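PDB 4F0C: glutathione transferase from Phanerochaete chrysosporium, which probably uses glutathione to conjugate or reduce its substrates, and is seen here with oxidized glutathione disulfide bound. Local coordinates for residues A[159-164]-A[201-206]; A[21-26]-A[211-216]; A[6-11]-A[62-67]. All coordinates share one frame; numbering follows the deposited sequence.

In the fold
The three contacts run from the C-terminal helical domain, across the domain interface, to the N-terminal thioredoxin-like sheet. Contact 1 is partly buried: a loop meets helix 198-209 through indole rims and a water-bridged arginine. Helix 211-227 follows directly in the chain and leads to contact 2, also partly buried, where helix packing is combined with a salt-bridge network. Contact 3 is the most buried and combines backbone bonds between neighbouring strands with side-chain bonds and ring contacts. Contacts 2 and 3 touch, since Val21, Asp22 and Leu25 of helix 18-28 lie on Leu9 and Phe7 of strand 7-11. Contacts 1 and 3 stand apart, their centres about 29 Å from each other.

Contact 1: A[159-164]-A[201-206]; sequences QWLVAD and HRWHTA
Arg202 reaches the backbone carbonyl of Gln159 mainly through a water. Its NE donates to water 1, which sits in the guanidinium plane at 2.8 Å from Arg202 NE and donates in turn to Gln159 O. The direct bond from Arg202 NH2 to Gln159 O is weak at 3.5 Å. A bend at chi3 (77°) places NE for this bridge, while NH1 is taken up by the carbonyl of Leu155. Next comes Trp203, with CG anti to the backbone N (chi1 167°). Trp203 CD1 lies 3.8 Å from Trp160 CE3; the two indoles touch at their rims without stacking, their planes 57° apart. Further round the ring, Trp203 CZ2 lies 3.9 Å from CD1 of Leu161, whose side chain crosses the indole at about a right angle. Trp203 NE1 is satisfied by Asp170, and the same carboxylate oxygen also takes the N-H of Leu161, tying loop and helix together. One turn on, the methyl of Ala206 approaches Trp160 CH2. This is the loop before helix 168-172 held against helix 198-209, an arrangement belonging to the all-helical C-terminal domain of the glutathione transferase fold.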
loop_
_atom_site.group_PDB
_atom_site.type_symbol
_atom_site.label_atom_id
_atom_site.label_comp_id
_atom_site.label_asym_id
_atom_site.label_seq_id
_atom_site.Cartn_x
_atom_site.Cartn_y
_atom_site.Cartn_z
ATOM N N GLN A 159 17.825 8.837 12.543
ATOM C CA GLN A 159 17.822 7.648 13.394
ATOM C C GLN A 159 16.604 6.766 13.105
ATOM O O GLN A 159 16.702 5.533 13.108
ATOM C CB GLN A 159 17.827 8.053 14.876
ATOM C CG GLN A 159 17.928 6.837 15.781
ATOM C CD GLN A 159 18.147 7.190 17.220
ATOM O OE1 GLN A 159 18.071 8.369 17.618
ATOM N NE2 GLN A 159 18.425 6.170 18.027
ATOM N N TRP A 160 15.464 7.416 12.896
ATOM C CA TRP A 160 14.155 6.765 12.707
ATOM C C TRP A 160 13.469 7.481 11.545
ATOM O O TRP A 160 13.822 8.615 11.227
ATOM C CB TRP A 160 13.281 6.962 13.970
ATOM C CG TRP A 160 13.879 6.421 15.235
ATOM C CD1 TRP A 160 14.315 7.131 16.312
ATOM C CD2 TRP A 160 14.082 5.040 15.556
ATOM N NE1 TRP A 160 14.791 6.272 17.296
ATOM C CE2 TRP A 160 14.659 4.986 16.851
ATOM C CE3 TRP A 160 13.834 3.843 14.877
ATOM C CZ2 TRP A 160 15.000 3.786 17.469
ATOM C CZ3 TRP A 160 14.190 2.642 15.503
ATOM C CH2 TRP A 160 14.745 2.628 16.785
ATOM N N LEU A 161 12.449 6.875 10.944
ATOM C CA LEU A 161 11.877 7.473 9.727
ATOM C C LEU A 161 11.206 8.828 9.940
ATOM O O LEU A 161 11.327 9.704 9.099
ATOM C CB LEU A 161 10.871 6.517 9.069
ATOM C CG LEU A 161 11.583 5.294 8.485
ATOM C CD1 LEU A 161 10.552 4.231 8.050
ATOM C CD2 LEU A 161 12.474 5.683 7.309
ATOM N N VAL A 162 10.510 9.009 11.061
ATOM C CA VAL A 162 9.747 10.250 11.255
ATOM C C VAL A 162 9.973 10.830 12.609
ATOM O O VAL A 162 10.011 10.096 13.595
ATOM C CB VAL A 162 8.213 10.004 11.115
ATOM C CG1 VAL A 162 7.463 11.342 11.149
ATOM C CG2 VAL A 162 7.930 9.240 9.773
ATOM N N ALA A 163 10.132 12.154 12.661
ATOM C CA ALA A 163 10.138 12.886 13.925
ATOM C C ALA A 163 11.238 12.468 14.901
ATOM O O ALA A 163 11.124 12.735 16.102
ATOM C CB ALA A 163 8.758 12.790 14.613
ATOM N N ASP A 164 12.272 11.809 14.392
ATOM C CA ASP A 164 13.418 11.385 15.204
ATOM C C ASP A 164 12.978 10.570 16.425
ATOM O O ASP A 164 13.583 10.659 17.498
ATOM C CB ASP A 164 14.271 12.597 15.646
ATOM C CG ASP A 164 15.104 13.171 14.507
ATOM O OD1 ASP A 164 15.246 12.519 13.442
ATOM O OD2 ASP A 164 15.662 14.272 14.691
ATOM N N HIS A 201 20.954 -1.778 8.306
ATOM C CA HIS A 201 21.307 -2.811 9.284
ATOM C C HIS A 201 21.248 -2.267 10.715
ATOM O O HIS A 201 20.769 -2.955 11.623
ATOM C CB HIS A 201 22.693 -3.385 8.990
ATOM C CG HIS A 201 23.204 -4.330 10.046
ATOM N ND1 HIS A 201 24.090 -3.942 11.031
ATOM C CD2 HIS A 201 22.972 -5.650 10.250
ATOM C CE1 HIS A 201 24.366 -4.978 11.807
ATOM N NE2 HIS A 201 23.710 -6.028 11.350
ATOM N N ARG A 202 21.773 -1.054 10.917
ATOM C CA ARG A 202 21.765 -0.422 12.252
ATOM C C ARG A 202 20.340 -0.300 12.781
ATOM O O ARG A 202 20.034 -0.671 13.922
ATOM C CB ARG A 202 22.365 0.982 12.160
ATOM C CG ARG A 202 22.379 1.771 13.465
ATOM C CD ARG A 202 22.417 3.287 13.193
ATOM N NE ARG A 202 21.118 3.814 12.783
ATOM C CZ ARG A 202 20.909 4.528 11.673
ATOM N NH1 ARG A 202 21.930 4.809 10.844
ATOM N NH2 ARG A 202 19.687 4.986 11.406
ATOM N N TRP A 203 19.467 0.233 11.931
ATOM C CA TRP A 203 18.074 0.493 12.294
ATOM C C TRP A 203 17.309 -0.801 12.506
ATOM O O TRP A 203 16.590 -0.964 13.508
ATOM C CB TRP A 203 17.480 1.313 11.160
ATOM C CG TRP A 203 15.978 1.537 11.009
ATOM C CD1 TRP A 203 15.206 2.427 11.687
ATOM C CD2 TRP A 203 15.150 0.987 9.977
ATOM N NE1 TRP A 203 13.922 2.446 11.164
ATOM C CE2 TRP A 203 13.874 1.579 10.098
ATOM C CE3 TRP A 203 15.370 0.043 8.952
ATOM C CZ2 TRP A 203 12.811 1.249 9.248
ATOM C CZ3 TRP A 203 14.316 -0.280 8.105
ATOM C CH2 TRP A 203 13.053 0.322 8.260
ATOM N N HIS A 204 17.454 -1.730 11.567
ATOM C CA HIS A 204 16.788 -3.037 11.699
ATOM C C HIS A 204 17.255 -3.735 12.968
ATOM O O HIS A 204 16.461 -4.308 13.706
ATOM C CB HIS A 204 17.079 -3.916 10.480
ATOM C CG HIS A 204 16.355 -5.227 10.498
ATOM N ND1 HIS A 204 15.006 -5.334 10.231
ATOM C CD2 HIS A 204 16.792 -6.485 10.748
ATOM C CE1 HIS A 204 14.641 -6.603 10.329
ATOM N NE2 HIS A 204 15.706 -7.323 10.635
ATOM N N THR A 205 18.553 -3.685 13.253
ATOM C CA THR A 205 19.060 -4.380 14.432
ATOM C C THR A 205 18.518 -3.753 15.700
ATOM O O THR A 205 18.196 -4.455 16.665
ATOM C CB THR A 205 20.621 -4.406 14.448
ATOM O OG1 THR A 205 21.063 -5.109 13.288
ATOM C CG2 THR A 205 21.178 -5.088 15.729
ATOM N N ALA A 206 18.423 -2.429 15.710
ATOM C CA ALA A 206 17.901 -1.755 16.880
ATOM C C ALA A 206 16.436 -2.195 17.101
ATOM O O ALA A 206 16.025 -2.449 18.235
ATOM C CB ALA A 206 18.017 -0.238 16.741
HETATM O O HOH W 1 18.545 3.636 13.889
#

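Contact 2: A[21-26]-A[211-216]; sequences VDMLLR and PAIAES
Arg26 and Met23 meet Ala212, Ile213, Glu215 and Ser216 where two helices cross at the interdomain seam of the glutathione transferase fold. Helix 18-28 is the first helix of the thioredoxin-like domain, and helix 211-227 is the last helix of the chain. Their short segments approach to 8.4 Å between axes and run 139° apart, closer to antiparallel than to parallel.

The tight part relies on small residues of 211-216. Ala212 offers only a methyl, so Arg26 CB comes to 3.9 Å from Ala212 CB and the backbones stay close. Beside it the extended chain of Met23 slants across Ile213, with SD 4.0 Å from Ile213 CG2, and Met23 CG lies 3.4 Å from the hydroxyl oxygen OG of Ser216. Arg26 belongs here too: CG is anti to its carbonyl carbon (chi1 -67°), the chain is extended from there to NE, and the guanidinium grips the buried Asp22, one turn back, side-on, NE donating to OD1 and NH2 to OD2. Phe32 of strand 32-36 packs against Asp22 and Arg26.

Toward solvent the fit is looser and rests on the exposed Glu215. The remaining nitrogen of Arg26, NH1, crosses to Glu215 OE2 at 2.9 Å, with the guanidinium and carboxylate planes 80° apart. The positive charge between Asp22 and Glu215 probably eases the repulsion between the two acids.

Asp22 links the two helices from within the tight part. Its OD1 accepts two short bonds, one from Ser216 OG at 2.7 Å and one from Arg26 NE, also 2.7 Å; each donor is tilted well out of the carboxylate plane, one above it and one below.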
loop_
_atom_site.group_PDB
_atom_site.type_symbol
_atom_site.label_atom_id
_atom_site.label_comp_id
_atom_site.label_asym_id
_atom_site.label_seq_id
_atom_site.Cartn_x
_atom_site.Cartn_y
_atom_site.Cartn_z
ATOM N N VAL A 21 1.308 -6.293 13.494
ATOM C CA VAL A 21 0.308 -5.959 14.490
ATOM C C VAL A 21 0.655 -6.635 15.819
ATOM O O VAL A 21 0.548 -6.020 16.861
ATOM C CB VAL A 21 -1.088 -6.408 14.043
ATOM C CG1 VAL A 21 -2.120 -6.061 15.097
ATOM C CG2 VAL A 21 -1.444 -5.693 12.705
ATOM N N ASP A 22 1.016 -7.916 15.768
ATOM C CA ASP A 22 1.501 -8.601 16.973
ATOM C C ASP A 22 2.609 -7.781 17.677
ATOM O O ASP A 22 2.567 -7.583 18.899
ATOM C CB ASP A 22 1.994 -10.003 16.579
ATOM C CG ASP A 22 2.485 -10.825 17.773
ATOM O OD1 ASP A 22 3.664 -10.667 18.188
ATOM O OD2 ASP A 22 1.686 -11.635 18.272
ATOM N N MET A 23 3.602 -7.308 16.912
ATOM C CA MET A 23 4.686 -6.482 17.488
ATOM C C MET A 23 4.141 -5.246 18.217
ATOM O O MET A 23 4.531 -4.972 19.344
ATOM C CB MET A 23 5.631 -5.991 16.390
ATOM C CG MET A 23 6.576 -7.062 15.891
ATOM S SD MET A 23 7.520 -6.561 14.432
ATOM C CE MET A 23 8.205 -8.168 13.985
ATOM N N LEU A 24 3.257 -4.499 17.557
ATOM C CA LEU A 24 2.712 -3.279 18.169
ATOM C C LEU A 24 1.902 -3.569 19.425
ATOM O O LEU A 24 2.014 -2.854 20.421
ATOM C CB LEU A 24 1.880 -2.454 17.159
ATOM C CG LEU A 24 1.175 -1.225 17.784
ATOM C CD1 LEU A 24 2.244 -0.238 18.288
ATOM C CD2 LEU A 24 0.327 -0.558 16.706
ATOM N N LEU A 25 1.083 -4.618 19.379
ATOM C CA LEU A 25 0.272 -4.962 20.553
ATOM C C LEU A 25 1.185 -5.312 21.743
ATOM O O LEU A 25 0.911 -4.909 22.877
ATOM C CB LEU A 25 -0.669 -6.131 20.242
ATOM C CG LEU A 25 -1.822 -5.812 19.272
ATOM C CD1 LEU A 25 -2.516 -7.105 18.873
ATOM C CD2 LEU A 25 -2.830 -4.845 19.884
ATOM N N ARG A 26 2.265 -6.055 21.479
ATOM C CA ARG A 26 3.218 -6.385 22.552
ATOM C C ARG A 26 3.923 -5.136 23.077
ATOM O O ARG A 26 4.105 -5.003 24.279
ATOM C CB ARG A 26 4.251 -7.421 22.102
ATOM C CG ARG A 26 3.658 -8.792 21.824
ATOM C CD ARG A 26 4.714 -9.868 21.430
ATOM N NE ARG A 26 3.978 -10.975 20.829
ATOM C CZ ARG A 26 3.420 -11.973 21.505
ATOM N NH1 ARG A 26 3.594 -12.090 22.820
ATOM N NH2 ARG A 26 2.704 -12.879 20.845
ATOM N N PRO A 211 12.737 -5.749 23.243
ATOM C CA PRO A 211 12.173 -6.970 23.832
ATOM C C PRO A 211 10.812 -7.384 23.267
ATOM O O PRO A 211 10.616 -8.580 23.032
ATOM C CB PRO A 211 12.066 -6.617 25.324
ATOM C CG PRO A 211 13.233 -5.695 25.547
ATOM C CD PRO A 211 13.249 -4.829 24.281
ATOM N N ALA A 212 9.906 -6.437 23.036
ATOM C CA ALA A 212 8.588 -6.790 22.485
ATOM C C ALA A 212 8.715 -7.355 21.072
ATOM O O ALA A 212 8.023 -8.311 20.704
ATOM C CB ALA A 212 7.653 -5.589 22.485
ATOM N N ILE A 213 9.596 -6.764 20.272
ATOM C CA ILE A 213 9.749 -7.216 18.892
ATOM C C ILE A 213 10.483 -8.564 18.848
ATOM O O ILE A 213 10.100 -9.481 18.123
ATOM C CB ILE A 213 10.443 -6.132 18.058
ATOM C CG1 ILE A 213 9.486 -4.925 17.923
ATOM C CG2 ILE A 213 10.801 -6.640 16.667
ATOM C CD1 ILE A 213 10.014 -3.822 17.028
ATOM N N ALA A 214 11.528 -8.687 19.657
ATOM C CA ALA A 214 12.208 -9.957 19.816
ATOM C C ALA A 214 11.222 -11.052 20.262
ATOM O O ALA A 214 11.298 -12.185 19.799
ATOM C CB ALA A 214 13.328 -9.819 20.824
ATOM N N GLU A 215 10.320 -10.715 21.180
ATOM C CA GLU A 215 9.334 -11.677 21.672
ATOM C C GLU A 215 8.359 -12.069 20.562
ATOM O O GLU A 215 8.006 -13.231 20.423
ATOM C CB GLU A 215 8.579 -11.107 22.876
ATOM C CG GLU A 215 7.509 -12.056 23.444
ATOM C CD GLU A 215 6.802 -11.473 24.658
ATOM O OE1 GLU A 215 7.420 -11.442 25.737
ATOM O OE2 GLU A 215 5.647 -11.032 24.535
ATOM N N SER A 216 7.920 -11.086 19.770
ATOM C CA SER A 216 7.088 -11.353 18.605
ATOM C C SER A 216 7.763 -12.322 17.623
ATOM O O SER A 216 7.130 -13.274 17.134
ATOM C CB SER A 216 6.713 -10.026 17.907
ATOM O OG SER A 216 5.962 -10.264 16.741
#

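Contact 3: A[6-11]-A[62-67]; sequences QFTLFN and IDHYYN
The antiparallel pairing of the two central strands in the thioredoxin-like sheet sets Thr8 against Ile62 and Phe7 against Asp63. Thr8 and Ile62 form the hydrogen-bonded pair, Thr8 N to Ile62 O at 3.0 Å and Ile62 N to Thr8 O at 2.9 Å. Just beyond the paired residues, His64 N donates to Gln6 O at 2.7 Å. On the face of Thr8 and Ile62, the His64 ring gives NE2 in its plane to Thr8 OG1 (2.6 Å), an oxygen also bonded to Glu33. There too Phe10 CE2 lies 3.6 Å from Ile62 CD1. On the other face, Asp63 has CG anti to its backbone N (chi1 -174°), which carries the carboxylate alongside Phe7, and its OD2 is held by the hydroxyls of Tyr80 and Tyr85. Asp63 OD1 takes Gln6 NE2 (3.2 Å) and, from the opposite face of the carboxylate, Tyr65 N, closing an Asx turn. Tyr65 then lays its ring over Gln6, whose CA stands 3.5 Å from the ring centroid in a CH-pi contact. A type I turn from Asp63 to Tyr66 leads out of this antiparallel strand pair, a core element of the N-terminal glutathione transferase domain.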
loop_
_atom_site.group_PDB
_atom_site.type_symbol
_atom_site.label_atom_id
_atom_site.label_comp_id
_atom_site.label_asym_id
_atom_site.label_seq_id
_atom_site.Cartn_x
_atom_site.Cartn_y
_atom_site.Cartn_z
ATOM N N GLN A 6 -8.768 -8.016 25.006
ATOM C CA GLN A 6 -9.302 -6.898 24.264
ATOM C C GLN A 6 -9.478 -7.176 22.779
ATOM O O GLN A 6 -10.493 -6.820 22.212
ATOM C CB GLN A 6 -8.456 -5.632 24.420
ATOM C CG GLN A 6 -9.035 -4.454 23.582
ATOM C CD GLN A 6 -8.529 -3.098 24.040
ATOM O OE1 GLN A 6 -7.612 -3.018 24.863
ATOM N NE2 GLN A 6 -9.125 -2.021 23.511
ATOM N N PHE A 7 -8.460 -7.762 22.153
ATOM C CA PHE A 7 -8.431 -7.907 20.701
ATOM C C PHE A 7 -8.400 -9.362 20.301
ATOM O O PHE A 7 -7.819 -10.199 21.011
ATOM C CB PHE A 7 -7.168 -7.230 20.119
ATOM C CG PHE A 7 -7.081 -5.750 20.413
ATOM C CD1 PHE A 7 -7.870 -4.834 19.708
ATOM C CD2 PHE A 7 -6.230 -5.287 21.415
ATOM C CE1 PHE A 7 -7.768 -3.437 19.965
ATOM C CE2 PHE A 7 -6.119 -3.935 21.696
ATOM C CZ PHE A 7 -6.905 -2.988 20.974
ATOM N N THR A 8 -9.024 -9.656 19.163
ATOM C CA THR A 8 -8.717 -10.881 18.427
ATOM C C THR A 8 -7.907 -10.456 17.219
ATOM O O THR A 8 -8.356 -9.615 16.409
ATOM C CB THR A 8 -9.970 -11.634 17.934
ATOM O OG1 THR A 8 -10.732 -12.054 19.055
ATOM C CG2 THR A 8 -9.592 -12.872 17.109
ATOM N N LEU A 9 -6.706 -11.014 17.108
ATOM C CA LEU A 9 -5.877 -10.801 15.927
ATOM C C LEU A 9 -5.930 -12.057 15.064
ATOM O O LEU A 9 -5.496 -13.125 15.488
ATOM C CB LEU A 9 -4.411 -10.518 16.319
ATOM C CG LEU A 9 -3.399 -10.423 15.156
ATOM C CD1 LEU A 9 -3.753 -9.316 14.137
ATOM C CD2 LEU A 9 -1.942 -10.226 15.688
ATOM N N PHE A 10 -6.459 -11.938 13.852
ATOM C CA PHE A 10 -6.400 -13.042 12.921
ATOM C C PHE A 10 -5.038 -12.961 12.241
ATOM O O PHE A 10 -4.695 -11.959 11.611
ATOM C CB PHE A 10 -7.547 -12.970 11.904
ATOM C CG PHE A 10 -8.917 -13.143 12.526
ATOM C CD1 PHE A 10 -9.400 -14.411 12.827
ATOM C CD2 PHE A 10 -9.714 -12.038 12.806
ATOM C CE1 PHE A 10 -10.659 -14.589 13.378
ATOM C CE2 PHE A 10 -10.993 -12.205 13.357
ATOM C CZ PHE A 10 -11.449 -13.486 13.660
ATOM N N ASN A 11 -4.255 -14.017 12.430
ATOM C CA ASN A 11 -2.871 -14.031 12.022
ATOM C C ASN A 11 -2.595 -15.298 11.198
ATOM O O ASN A 11 -3.494 -16.116 10.948
ATOM C CB ASN A 11 -1.991 -13.962 13.300
ATOM C CG ASN A 11 -0.592 -13.387 13.044
ATOM O OD1 ASN A 11 -0.203 -13.159 11.903
ATOM N ND2 ASN A 11 0.161 -13.156 14.112
ATOM N N ILE A 62 -10.252 -7.589 15.632
ATOM C CA ILE A 62 -11.517 -7.206 16.278
ATOM C C ILE A 62 -11.222 -6.576 17.621
ATOM O O ILE A 62 -10.498 -7.172 18.425
ATOM C CB ILE A 62 -12.429 -8.410 16.569
ATOM C CG1 ILE A 62 -12.663 -9.239 15.297
ATOM C CG2 ILE A 62 -13.791 -7.930 17.166
ATOM C CD1 ILE A 62 -13.313 -10.555 15.603
ATOM N N ASP A 63 -11.761 -5.380 17.864
ATOM C CA ASP A 63 -11.602 -4.713 19.149
ATOM C C ASP A 63 -12.842 -4.996 20.023
ATOM O O ASP A 63 -13.898 -4.355 19.918
ATOM C CB ASP A 63 -11.362 -3.215 18.927
ATOM C CG ASP A 63 -11.043 -2.462 20.210
ATOM O OD1 ASP A 63 -11.227 -3.008 21.344
ATOM O OD2 ASP A 63 -10.645 -1.280 20.062
ATOM N N HIS A 64 -12.721 -5.986 20.892
ATOM C CA HIS A 64 -13.860 -6.395 21.694
ATOM C C HIS A 64 -14.300 -5.330 22.710
ATOM O O HIS A 64 -15.419 -5.386 23.205
ATOM C CB HIS A 64 -13.570 -7.734 22.394
ATOM C CG HIS A 64 -13.244 -8.847 21.444
ATOM N ND1 HIS A 64 -14.146 -9.314 20.510
ATOM C CD2 HIS A 64 -12.125 -9.597 21.297
ATOM C CE1 HIS A 64 -13.589 -10.297 19.821
ATOM N NE2 HIS A 64 -12.369 -10.499 20.289
ATOM N N TYR A 65 -13.410 -4.386 23.041
ATOM C CA TYR A 65 -13.728 -3.375 24.060
ATOM C C TYR A 65 -14.250 -2.106 23.375
ATOM O O TYR A 65 -14.494 -1.093 24.022
ATOM C CB TYR A 65 -12.505 -3.018 24.920
ATOM C CG TYR A 65 -11.905 -4.160 25.742
ATOM C CD1 TYR A 65 -12.470 -5.443 25.746
ATOM C CD2 TYR A 65 -10.778 -3.927 26.562
ATOM C CE1 TYR A 65 -11.883 -6.490 26.531
ATOM C CE2 TYR A 65 -10.208 -4.936 27.321
ATOM C CZ TYR A 65 -10.743 -6.213 27.298
ATOM O OH TYR A 65 -10.132 -7.201 28.064
ATOM N N TYR A 66 -14.410 -2.176 22.060
ATOM C CA TYR A 66 -15.022 -1.072 21.312
ATOM C C TYR A 66 -16.125 -1.631 20.406
ATOM O O TYR A 66 -16.094 -1.436 19.198
ATOM C CB TYR A 66 -13.942 -0.357 20.505
ATOM C CG TYR A 66 -14.373 0.961 19.864
ATOM C CD1 TYR A 66 -14.995 1.955 20.626
ATOM C CD2 TYR A 66 -14.148 1.195 18.510
ATOM C CE1 TYR A 66 -15.371 3.181 20.037
ATOM C CE2 TYR A 66 -14.514 2.405 17.914
ATOM C CZ TYR A 66 -15.127 3.393 18.687
ATOM O OH TYR A 66 -15.498 4.600 18.111
ATOM N N ASN A 67 -17.068 -2.353 21.009
ATOM C CA ASN A 67 -18.229 -2.895 20.303
ATOM C C ASN A 67 -17.867 -3.817 19.133
ATOM O O ASN A 67 -18.588 -3.858 18.141
ATOM C CB ASN A 67 -19.148 -1.762 19.808
ATOM C CG ASN A 67 -19.401 -0.705 20.877
ATOM O OD1 ASN A 67 -20.139 -0.945 21.830
ATOM N ND2 ASN A 67 -18.780 0.467 20.724
#